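Local coordinates for periplasmic sensor hybrid histidine kinase (Anaeromyxobacter dehalogenans, PDB 4K0D), which probably works as a phosphorelay sensor kinase, phosphorylating histidine from ATP, with the present chain forming its helical-bundle periplasmic sensor domain, at residues S28-V33 and E122-L127; R57-A62 and P87-A92; A39-P44 and V94-A99; A64-L69 and R81-V86. All coordinates share one frame; numbering follows the deposited sequence.

Contact 1: S28-V33 and E122-L127; sequences SAVLHV and ELLSLL. With ZN (zinc ion), chain C.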
loop_
_atom_site.group_PDB
_atom_site.type_symbol
_atom_site.label_atom_id
_atom_site.label_comp_id
_atom_site.label_asym_id
_atom_site.label_seq_id
_atom_site.Cartn_x
_atom_site.Cartn_y
_atom_site.Cartn_z
ATOM N N SER B 28 8.827 -4.755 1.146
ATOM C CA SER B 28 9.647 -5.072 -0.060
ATOM C C SER B 28 11.196 -4.910 0.146
ATOM O O SER B 28 12.011 -5.794 -0.247
ATOM C CB SER B 28 9.134 -4.228 -1.211
ATOM O OG SER B 28 9.426 -4.773 -2.470
ATOM N N ALA B 29 11.620 -3.872 0.850
ATOM C CA ALA B 29 13.063 -3.635 1.052
ATOM C C ALA B 29 13.613 -4.793 1.901
ATOM O O ALA B 29 14.757 -5.218 1.796
ATOM C CB ALA B 29 13.286 -2.256 1.757
ATOM N N VAL B 30 12.794 -5.290 2.803
ATOM C CA VAL B 30 13.227 -6.325 3.688
ATOM C C VAL B 30 13.358 -7.615 2.891
ATOM O O VAL B 30 14.396 -8.290 2.980
ATOM C CB VAL B 30 12.253 -6.502 4.900
ATOM C CG1 VAL B 30 12.500 -7.797 5.626
ATOM C CG2 VAL B 30 12.427 -5.368 5.822
ATOM N N LEU B 31 12.352 -7.923 2.067
ATOM C CA LEU B 31 12.456 -9.079 1.182
ATOM C C LEU B 31 13.695 -8.959 0.343
ATOM O O LEU B 31 14.408 -9.927 0.146
ATOM C CB LEU B 31 11.281 -9.171 0.231
ATOM C CG LEU B 31 10.039 -9.735 0.923
ATOM C CD1 LEU B 31 8.776 -9.557 0.117
ATOM C CD2 LEU B 31 10.246 -11.213 1.224
ATOM N N HIS B 32 13.930 -7.765 -0.172
ATOM C CA HIS B 32 14.940 -7.556 -1.192
ATOM C C HIS B 32 16.311 -7.756 -0.537
ATOM O O HIS B 32 17.192 -8.339 -1.135
ATOM C CB HIS B 32 14.807 -6.211 -1.924
ATOM C CG HIS B 32 15.779 -6.052 -3.074
ATOM N ND1 HIS B 32 15.578 -6.621 -4.298
ATOM C CD2 HIS B 32 16.969 -5.405 -3.150
ATOM C CE1 HIS B 32 16.611 -6.380 -5.093
ATOM N NE2 HIS B 32 17.469 -5.629 -4.425
ATOM N N VAL B 33 16.483 -7.331 0.704
ATOM C CA VAL B 33 17.748 -7.590 1.372
ATOM C C VAL B 33 17.916 -9.120 1.549
ATOM O O VAL B 33 18.995 -9.636 1.407
ATOM C CB VAL B 33 17.858 -6.910 2.747
ATOM C CG1 VAL B 33 18.968 -7.552 3.536
ATOM C CG2 VAL B 33 18.085 -5.304 2.630
ATOM N N GLU B 122 9.855 -12.384 11.325
ATOM C CA GLU B 122 9.303 -11.720 12.457
ATOM C C GLU B 122 8.997 -10.265 12.059
ATOM O O GLU B 122 7.891 -9.727 12.280
ATOM C CB GLU B 122 10.303 -11.801 13.588
ATOM C CG GLU B 122 9.889 -11.130 14.836
ATOM C CD GLU B 122 10.697 -11.609 16.038
ATOM O OE1 GLU B 122 11.436 -12.625 15.906
ATOM O OE2 GLU B 122 10.582 -10.963 17.101
ATOM N N LEU B 123 9.961 -9.628 11.437
ATOM C CA LEU B 123 9.778 -8.252 11.015
ATOM C C LEU B 123 8.613 -8.180 10.046
ATOM O O LEU B 123 7.781 -7.273 10.112
ATOM C CB LEU B 123 11.057 -7.776 10.354
ATOM C CG LEU B 123 11.163 -6.316 10.016
ATOM C CD1 LEU B 123 10.513 -5.393 11.024
ATOM C CD2 LEU B 123 12.665 -6.030 9.906
ATOM N N LEU B 124 8.528 -9.128 9.123
ATOM C CA LEU B 124 7.457 -9.025 8.152
ATOM C C LEU B 124 6.120 -9.275 8.822
ATOM O O LEU B 124 5.111 -8.707 8.432
ATOM C CB LEU B 124 7.624 -10.018 7.058
ATOM C CG LEU B 124 8.827 -9.725 6.167
ATOM C CD1 LEU B 124 9.013 -10.885 5.183
ATOM C CD2 LEU B 124 8.587 -8.358 5.460
ATOM N N SER B 125 6.127 -10.143 9.828
ATOM C CA SER B 125 4.897 -10.458 10.522
ATOM C C SER B 125 4.382 -9.185 11.216
ATOM O O SER B 125 3.199 -8.831 11.093
ATOM C CB SER B 125 5.115 -11.573 11.530
ATOM O OG SER B 125 4.031 -11.617 12.458
ATOM N N LEU B 126 5.251 -8.538 11.998
ATOM C CA LEU B 126 4.928 -7.283 12.603
ATOM C C LEU B 126 4.373 -6.310 11.578
ATOM O O LEU B 126 3.359 -5.657 11.804
ATOM C CB LEU B 126 6.160 -6.648 13.209
ATOM C CG LEU B 126 6.625 -7.253 14.510
ATOM C CD1 LEU B 126 7.914 -6.546 14.970
ATOM C CD2 LEU B 126 5.541 -7.125 15.565
ATOM N N LEU B 127 5.044 -6.189 10.453
ATOM C CA LEU B 127 4.640 -5.178 9.497
ATOM C C LEU B 127 3.253 -5.460 9.013
ATOM O O LEU B 127 2.426 -4.533 8.890
ATOM C CB LEU B 127 5.553 -5.145 8.280
ATOM C CG LEU B 127 6.631 -4.096 8.468
ATOM C CD1 LEU B 127 7.753 -4.379 7.482
ATOM C CD2 LEU B 127 6.064 -2.696 8.262
HETATM ZN ZN ZN C . 13.897 -7.586 -4.931
#

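Contact 2: R57-A62 and P87-A92; sequences RRLEGA and PPFEKA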
loop_
_atom_site.group_PDB
_atom_site.type_symbol
_atom_site.label_atom_id
_atom_site.label_comp_id
_atom_site.label_asym_id
_atom_site.label_seq_id
_atom_site.Cartn_x
_atom_site.Cartn_y
_atom_site.Cartn_z
ATOM N N ARG B 57 21.009 -0.014 1.381
ATOM C CA ARG B 57 20.708 1.426 1.294
ATOM C C ARG B 57 19.227 1.664 1.032
ATOM O O ARG B 57 18.629 2.570 1.618
ATOM C CB ARG B 57 21.542 2.112 0.186
ATOM C CG ARG B 57 23.062 2.064 0.472
ATOM N N ARG B 58 18.644 0.851 0.166
ATOM C CA ARG B 58 17.222 0.885 -0.039
ATOM C C ARG B 58 16.413 0.604 1.259
ATOM O O ARG B 58 15.445 1.290 1.552
ATOM C CB ARG B 58 16.868 -0.094 -1.106
ATOM C CG ARG B 58 15.409 -0.230 -1.277
ATOM C CD ARG B 58 15.153 -1.169 -2.433
ATOM N NE ARG B 58 13.778 -1.616 -2.463
ATOM C CZ ARG B 58 13.329 -2.607 -3.224
ATOM N NH1 ARG B 58 14.145 -3.227 -4.059
ATOM N NH2 ARG B 58 12.051 -2.977 -3.137
ATOM N N LEU B 59 16.823 -0.384 2.041
ATOM C CA LEU B 59 16.141 -0.663 3.274
ATOM C C LEU B 59 16.291 0.506 4.225
ATOM O O LEU B 59 15.345 0.865 4.900
ATOM C CB LEU B 59 16.669 -1.921 3.937
ATOM C CG LEU B 59 16.084 -2.274 5.294
ATOM C CD1 LEU B 59 14.545 -2.399 5.285
ATOM C CD2 LEU B 59 16.743 -3.596 5.779
ATOM N N GLU B 60 17.468 1.083 4.340
ATOM C CA GLU B 60 17.571 2.213 5.254
ATOM C C GLU B 60 16.606 3.364 4.811
ATOM O O GLU B 60 15.975 3.999 5.645
ATOM C CB GLU B 60 19.018 2.719 5.320
ATOM C CG GLU B 60 19.924 1.831 6.080
ATOM C CD GLU B 60 21.379 1.758 5.494
ATOM O OE1 GLU B 60 21.756 2.538 4.608
ATOM O OE2 GLU B 60 22.143 0.873 5.923
ATOM N N GLY B 61 16.482 3.591 3.509
ATOM C CA GLY B 61 15.574 4.626 2.981
ATOM C C GLY B 61 14.115 4.279 3.234
ATOM O O GLY B 61 13.330 5.133 3.604
ATOM N N ALA B 62 13.724 3.028 3.039
ATOM C CA ALA B 62 12.335 2.629 3.285
ATOM C C ALA B 62 11.993 2.749 4.763
ATOM O O ALA B 62 10.849 3.074 5.132
ATOM C CB ALA B 62 12.085 1.199 2.834
ATOM N N PRO B 87 17.982 -2.245 12.145
ATOM C CA PRO B 87 19.430 -2.260 12.322
ATOM C C PRO B 87 19.992 -3.651 12.642
ATOM O O PRO B 87 21.021 -4.021 12.041
ATOM C CB PRO B 87 19.645 -1.290 13.490
ATOM C CG PRO B 87 18.434 -0.374 13.431
ATOM C CD PRO B 87 17.321 -1.322 13.080
ATOM N N PRO B 88 19.344 -4.421 13.547
ATOM C CA PRO B 88 19.905 -5.742 13.819
ATOM C C PRO B 88 19.851 -6.622 12.573
ATOM O O PRO B 88 20.730 -7.454 12.304
ATOM C CB PRO B 88 18.977 -6.331 14.920
ATOM C CG PRO B 88 18.221 -5.242 15.459
ATOM C CD PRO B 88 18.220 -4.096 14.445
ATOM N N PHE B 89 18.797 -6.449 11.795
ATOM C CA PHE B 89 18.649 -7.306 10.650
ATOM C C PHE B 89 19.700 -6.866 9.647
ATOM O O PHE B 89 20.355 -7.691 9.040
ATOM C CB PHE B 89 17.261 -7.157 10.136
ATOM C CG PHE B 89 16.987 -7.866 8.876
ATOM C CD1 PHE B 89 16.888 -9.218 8.845
ATOM C CD2 PHE B 89 16.768 -7.147 7.700
ATOM C CE1 PHE B 89 16.555 -9.867 7.693
ATOM C CE2 PHE B 89 16.465 -7.800 6.514
ATOM C CZ PHE B 89 16.364 -9.161 6.507
ATOM N N GLU B 90 19.917 -5.569 9.507
ATOM C CA GLU B 90 20.938 -5.147 8.562
ATOM C C GLU B 90 22.300 -5.644 9.005
ATOM O O GLU B 90 23.133 -6.002 8.175
ATOM C CB GLU B 90 21.027 -3.630 8.467
ATOM C CG GLU B 90 20.032 -3.014 7.540
ATOM C CD GLU B 90 20.428 -1.618 7.158
ATOM O OE1 GLU B 90 21.129 -1.464 6.151
ATOM O OE2 GLU B 90 20.040 -0.679 7.858
ATOM N N LYS B 91 22.537 -5.617 10.310
ATOM C CA LYS B 91 23.859 -5.923 10.833
ATOM C C LYS B 91 24.178 -7.385 10.532
ATOM O O LYS B 91 25.307 -7.723 10.120
ATOM C CB LYS B 91 23.941 -5.626 12.331
ATOM C CG LYS B 91 25.320 -5.887 12.927
ATOM N N ALA B 92 23.183 -8.251 10.701
ATOM C CA ALA B 92 23.335 -9.666 10.338
ATOM C C ALA B 92 23.557 -9.831 8.850
ATOM O O ALA B 92 24.283 -10.733 8.391
ATOM C CB ALA B 92 22.131 -10.446 10.727
#

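Contact 3: A39-P44 and V94-A99; sequences AYALTP and VALGTA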
loop_
_atom_site.group_PDB
_atom_site.type_symbol
_atom_site.label_atom_id
_atom_site.label_comp_id
_atom_site.label_asym_id
_atom_site.label_seq_id
_atom_site.Cartn_x
_atom_site.Cartn_y
_atom_site.Cartn_z
ATOM N N ALA B 39 21.325 -14.612 -2.678
ATOM C CA ALA B 39 21.754 -14.927 -4.012
ATOM C C ALA B 39 23.263 -14.783 -4.000
ATOM O O ALA B 39 23.950 -15.583 -4.561
ATOM C CB ALA B 39 21.154 -14.064 -5.019
ATOM N N TYR B 40 23.750 -13.768 -3.306
ATOM C CA TYR B 40 25.171 -13.564 -3.128
ATOM C C TYR B 40 25.863 -14.777 -2.511
ATOM O O TYR B 40 26.909 -15.201 -2.984
ATOM C CB TYR B 40 25.413 -12.356 -2.244
ATOM C CG TYR B 40 26.866 -12.007 -2.072
ATOM C CD1 TYR B 40 27.732 -11.952 -3.149
ATOM C CD2 TYR B 40 27.355 -11.686 -0.841
ATOM C CE1 TYR B 40 29.097 -11.629 -2.975
ATOM C CE2 TYR B 40 28.670 -11.345 -0.653
ATOM C CZ TYR B 40 29.537 -11.312 -1.721
ATOM O OH TYR B 40 30.826 -10.949 -1.483
ATOM N N ALA B 41 25.292 -15.306 -1.440
ATOM C CA ALA B 41 25.897 -16.418 -0.746
ATOM C C ALA B 41 25.896 -17.647 -1.652
ATOM O O ALA B 41 26.865 -18.360 -1.689
ATOM C CB ALA B 41 25.146 -16.679 0.524
ATOM N N LEU B 42 24.840 -17.855 -2.434
ATOM C CA LEU B 42 24.811 -18.979 -3.349
ATOM C C LEU B 42 25.839 -18.851 -4.447
ATOM O O LEU B 42 26.439 -19.845 -4.863
ATOM C CB LEU B 42 23.466 -19.139 -4.022
ATOM C CG LEU B 42 22.435 -19.602 -3.011
ATOM C CD1 LEU B 42 21.043 -19.667 -3.643
ATOM C CD2 LEU B 42 22.880 -20.946 -2.427
ATOM N N THR B 43 26.019 -17.639 -4.949
ATOM C CA THR B 43 26.824 -17.450 -6.147
ATOM C C THR B 43 27.610 -16.169 -6.018
ATOM O O THR B 43 27.213 -15.130 -6.550
ATOM C CB THR B 43 25.935 -17.409 -7.399
ATOM O OG1 THR B 43 25.167 -18.615 -7.487
ATOM C CG2 THR B 43 26.792 -17.328 -8.626
ATOM N N PRO B 44 28.722 -16.233 -5.295
ATOM C CA PRO B 44 29.498 -15.031 -4.979
ATOM C C PRO B 44 30.058 -14.412 -6.245
ATOM O O PRO B 44 30.869 -14.992 -6.956
ATOM C CB PRO B 44 30.591 -15.561 -4.040
ATOM C CG PRO B 44 29.960 -16.835 -3.431
ATOM C CD PRO B 44 29.212 -17.419 -4.577
ATOM N N VAL B 94 24.972 -7.662 6.751
ATOM C CA VAL B 94 26.346 -7.256 6.496
ATOM C C VAL B 94 27.322 -8.361 6.898
ATOM O O VAL B 94 28.307 -8.627 6.201
ATOM C CB VAL B 94 26.647 -5.948 7.253
ATOM C CG1 VAL B 94 28.130 -5.555 7.186
ATOM C CG2 VAL B 94 25.821 -4.856 6.658
ATOM N N ALA B 95 27.030 -9.032 8.004
ATOM C CA ALA B 95 27.925 -10.064 8.506
ATOM C C ALA B 95 27.879 -11.277 7.591
ATOM O O ALA B 95 28.889 -11.953 7.397
ATOM C CB ALA B 95 27.513 -10.467 9.924
ATOM N N LEU B 96 26.711 -11.585 7.037
ATOM C CA LEU B 96 26.669 -12.654 6.048
ATOM C C LEU B 96 27.503 -12.233 4.819
ATOM O O LEU B 96 28.343 -12.987 4.311
ATOM C CB LEU B 96 25.226 -12.962 5.670
ATOM C CG LEU B 96 25.223 -13.809 4.414
ATOM C CD1 LEU B 96 26.051 -15.009 4.666
ATOM C CD2 LEU B 96 23.874 -14.261 3.993
ATOM N N GLY B 97 27.308 -10.993 4.366
ATOM C CA GLY B 97 28.007 -10.535 3.185
ATOM C C GLY B 97 29.505 -10.623 3.401
ATOM O O GLY B 97 30.244 -11.179 2.619
ATOM N N THR B 98 29.936 -10.054 4.503
ATOM C CA THR B 98 31.324 -9.874 4.798
ATOM C C THR B 98 31.949 -11.274 4.908
ATOM O O THR B 98 33.094 -11.518 4.523
ATOM C CB THR B 98 31.437 -9.043 6.090
ATOM O OG1 THR B 98 32.624 -8.267 6.068
ATOM C CG2 THR B 98 31.460 -9.927 7.311
ATOM N N ALA B 99 31.160 -12.222 5.372
ATOM C CA ALA B 99 31.660 -13.584 5.501
ATOM C C ALA B 99 31.899 -14.212 4.126
ATOM O O ALA B 99 32.929 -14.830 3.884
ATOM C CB ALA B 99 30.710 -14.410 6.303
#

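Contact 4: A64-L69 and R81-V86; sequences ARFAAL and RILAAV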
loop_
_atom_site.group_PDB
_atom_site.type_symbol
_atom_site.label_atom_id
_atom_site.label_comp_id
_atom_site.label_asym_id
_atom_site.label_seq_id
_atom_site.Cartn_x
_atom_site.Cartn_y
_atom_site.Cartn_z
ATOM N N ALA B 64 13.246 4.852 6.794
ATOM C CA ALA B 64 13.193 6.265 7.133
ATOM C C ALA B 64 11.866 6.836 6.648
ATOM O O ALA B 64 11.193 7.530 7.418
ATOM C CB ALA B 64 14.404 7.030 6.569
ATOM N N ARG B 65 11.420 6.490 5.432
ATOM C CA ARG B 65 10.099 6.963 4.976
ATOM C C ARG B 65 8.992 6.473 5.884
ATOM O O ARG B 65 8.045 7.187 6.146
ATOM C CB ARG B 65 9.795 6.516 3.559
ATOM C CG ARG B 65 10.717 7.166 2.508
ATOM C CD ARG B 65 10.580 6.442 1.161
ATOM N NE ARG B 65 9.176 6.288 0.706
ATOM C CZ ARG B 65 8.595 5.117 0.425
ATOM N NH1 ARG B 65 9.305 4.006 0.551
ATOM N NH2 ARG B 65 7.318 5.056 -0.007
ATOM N N PHE B 66 9.082 5.234 6.339
ATOM C CA PHE B 66 8.039 4.695 7.169
ATOM C C PHE B 66 8.027 5.311 8.549
ATOM O O PHE B 66 6.964 5.571 9.090
ATOM C CB PHE B 66 8.210 3.202 7.313
ATOM C CG PHE B 66 7.167 2.553 8.171
ATOM C CD1 PHE B 66 5.902 2.333 7.669
ATOM C CD2 PHE B 66 7.484 2.091 9.444
ATOM C CE1 PHE B 66 4.949 1.675 8.450
ATOM C CE2 PHE B 66 6.568 1.438 10.216
ATOM C CZ PHE B 66 5.298 1.238 9.732
ATOM N N ALA B 67 9.201 5.536 9.112
ATOM C CA ALA B 67 9.318 6.181 10.397
ATOM C C ALA B 67 8.779 7.633 10.366
ATOM O O ALA B 67 8.338 8.158 11.397
ATOM C CB ALA B 67 10.742 6.193 10.821
ATOM N N ALA B 68 8.792 8.265 9.202
ATOM C CA ALA B 68 8.438 9.701 9.134
ATOM C C ALA B 68 6.945 9.949 9.216
ATOM O O ALA B 68 6.529 11.051 9.572
ATOM C CB ALA B 68 8.969 10.325 7.881
ATOM N N LEU B 69 6.121 8.957 8.879
ATOM C CA LEU B 69 4.677 9.209 8.749
ATOM C C LEU B 69 3.941 9.036 10.082
ATOM O O LEU B 69 4.317 8.175 10.876
ATOM C CB LEU B 69 4.077 8.271 7.715
ATOM C CG LEU B 69 4.563 8.540 6.312
ATOM C CD1 LEU B 69 4.201 7.407 5.281
ATOM C CD2 LEU B 69 4.073 9.930 5.832
ATOM N N ARG B 81 8.625 -1.090 17.290
ATOM C CA ARG B 81 9.356 -2.351 17.330
ATOM C C ARG B 81 9.824 -2.719 15.915
ATOM O O ARG B 81 10.911 -3.255 15.736
ATOM C CB ARG B 81 8.526 -3.492 17.947
ATOM N N ILE B 82 9.008 -2.417 14.908
ATOM C CA ILE B 82 9.409 -2.690 13.547
ATOM C C ILE B 82 10.715 -1.949 13.312
ATOM O O ILE B 82 11.742 -2.533 12.876
ATOM C CB ILE B 82 8.307 -2.255 12.551
ATOM C CG1 ILE B 82 7.092 -3.149 12.698
ATOM C CG2 ILE B 82 8.751 -2.370 11.110
ATOM C CD1 ILE B 82 5.866 -2.533 12.084
ATOM N N LEU B 83 10.712 -0.658 13.595
ATOM C CA LEU B 83 11.875 0.164 13.235
ATOM C C LEU B 83 13.109 -0.269 14.002
ATOM O O LEU B 83 14.203 -0.210 13.475
ATOM C CB LEU B 83 11.598 1.658 13.444
ATOM C CG LEU B 83 10.546 2.095 12.430
ATOM C CD1 LEU B 83 9.936 3.439 12.815
ATOM C CD2 LEU B 83 11.125 2.200 11.025
ATOM N N ALA B 84 12.944 -0.722 15.237
ATOM C CA ALA B 84 14.108 -1.107 15.995
ATOM C C ALA B 84 14.626 -2.416 15.459
ATOM O O ALA B 84 15.756 -2.795 15.753
ATOM C CB ALA B 84 13.763 -1.242 17.441
ATOM N N ALA B 85 13.794 -3.160 14.733
ATOM C CA ALA B 85 14.240 -4.464 14.249
ATOM C C ALA B 85 15.184 -4.333 13.049
ATOM O O ALA B 85 15.853 -5.287 12.672
ATOM C CB ALA B 85 13.074 -5.311 13.874
ATOM N N VAL B 86 15.217 -3.151 12.436
ATOM C CA VAL B 86 15.871 -3.003 11.135
ATOM C C VAL B 86 17.389 -3.065 11.272
ATOM O O VAL B 86 17.990 -3.872 10.635
ATOM C CB VAL B 86 15.418 -1.761 10.379
ATOM C CG1 VAL B 86 16.330 -1.472 9.188
ATOM C CG2 VAL B 86 13.931 -1.944 9.898
#

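Contact 1: S28-V33 and E122-L127
Val30 lays both of its methyl groups against neighbouring leucines of helix 117-145, its CG1 meeting Leu124 CD2 at 4.0 Å and its CG2 meeting Leu123 CD2 at 4.1 Å. The setting is the core of the antiparallel helical bundle that forms this sensor domain. The two segments run at 166° to one another with their axes 10.5 Å apart, and Val30 and Leu124 are level, 7.8 Å between their CA atoms. A chi1 of 165° at Val30 turns one branch to each leucine. Val30 and Leu124 lie alongside, pointing opposite ways, while the Leu124 CD1 branch meets Leu31 CD2 at 4.2 Å, the two leucines lying roughly at right angles. All four touching residues are buried, and the contact is wholly apolar. An alanine in place of Leu124 would remove both branches and probably leave Val30 CG1 and Leu31 CD2 without their mates on helix 117-145, opening a gap in the core. Beyond the pair, Leu123 packs on Ile82 of helix 73-102, and Leu31 reaches Leu146 of the second subunit. On the flank of helix 16-42 turned from this core, His32 takes part in an intersubunit zinc site with Asp10 and Glu14 of the second subunit, its ND1 lying 2.0 Å from the zinc ion.

Contact 2: R57-A62 and P87-A92
Segments 57-62 and 87-92 run almost exactly antiparallel, at 179° with 11.2 Å between their axes, and Leu59 and Glu90 stand nearest in register, their CA atoms 8.4 Å apart. Pro87 and Pro88 lack the N-H that would bond to the preceding turn, and helix 73-102 is kinked there. The apolar part of the contact turns on one methyl group. Leu59, with CG anti to the backbone N (chi1 176°), sends CD2 against two partners: it meets CG of Glu90 at 3.8 Å and arrives at the rim of the Phe89 ring, near the ring plane, 4.0 Å from Phe89 CD2. The aliphatic part of Glu90 thus packs against the leucine, while its carboxylate continues to the outer edge of the interface and meets that of Glu60. There Glu60 OE2 and Glu90 OE1 are 2.6 Å apart, with the carboxylate planes turned 52° from each other. Two full negative charges at this spacing would be costly, so the ionisation of the pair is probably shifted. A bend at chi2 of Glu60 helps to carry its group across. Within the bundle, Leu59 also packs on Leu26 and Ala29 of helix 16-42, and Arg58 forms a salt bridge to Glu14 of the second subunit; Phe89, for its part, extends to Met119 and Arg120 of helix 117-145, so the contact links all four long helices.

Contact 3: A39-P44 and V94-A99
Tyr40 and Gly97 make an edge-on contact, the C-H rim of the ring against a backbone carbonyl. Tyr40 CE2 lies 3.6 Å from Gly97 O, with the oxygen at the ring edge near its plane, and Gly97 CA lies in that plane, 4.0 Å from CE2. The slightly positive C-H rim of the ring thus faces a carbonyl oxygen, an arrangement consistent with mild electrostatic attraction. A chi1 of -176° swings the Tyr40 ring to the side of the carbonyl carbon and sets it edge-on against Gly97 of helix 73-102. The apolar part is slight: Ala41 CB meets Leu96 CD2 at 4.4 Å, a loose touch of one methyl on another. Small residues on both sides suit the close backbones, Ala41 and Gly97 having their CA atoms 7.4 Å apart. Backbone bonding marks the helix end: Thr43 N still bonds to Ala39 O at 2.9 Å, but Thr43 leaves helical angles before Pro44. Around the pair, Tyr40 also touches Met49 and Leu52 of helix 46-68, and Leu96 touches Ile109 of helix 106-114. The whole is helix-to-helix packing in a helical-bundle sensor domain, where the C-terminal end of helix 16-42, just ahead of its turn into helix 46-68, rests on helix 73-102.

Contact 4: A64-L69 and R81-V86
A trans first torsion in Phe66 (chi1 180°) and one in Leu83 that sets CG anti to the carbonyl carbon (chi1 -67°) bring ring and isobutyl group together between helices 46-68 and 73-102. Leu83 CD2 comes to the edge of the Phe66 ring, in its plane, 4.0 Å from CD2 of that ring. The other branch, CD1, presses on Ala67 CB at 3.5 Å, tighter than usual for two carbons, and Ala67 and Leu83 are also level in the backbone, their CA atoms 7.1 Å apart. Ile82 adds a looser touch, its CD1 4.4 Å from Phe66 CE2. A serine replacing Leu83 would lack both methyl branches and is likely to leave the near edge of Phe66 and the methyl of Ala67 without this cover from helix 73-102, opening a gap between the helices. Other residues fix the ring as well: Phe66 meets Phe130 edge to face and engages Lys71 in a cation-pi contact, while its backbone O accepts a hydrogen bond from Lys71 NZ. Ile82 also packs on Leu26 of helix 16-42. The segment axes are 10.7 Å apart and antiparallel at 157°, as expected of a helical hairpin: two consecutive helices of the bundle pack together near the turn between them.

Contacts 2 and 4 are successive levels of the interface between helices 46-68 and 73-102, their centres 10 Å apart and bridged by Leu59 CG and Val86 CG1 at 4.0 Å. Contact 1 joins the other two long helices and touches both levels, through Val30 CG2 and Leu59 CD1 at 3.7 Å and through Leu123 CD1 and Ile82 CG2 at 3.5 Å. Contact 3 lies toward one end of the bundle, its centre about 25 Å from that of contact 4 and about 20 Å from the centre of the chain. The zinc site at His32 belongs to contact 1; the side chain of Leu59 in contact 2 is about 11 Å from a zinc ion and that of Tyr40 in contact 3 about 13 Å.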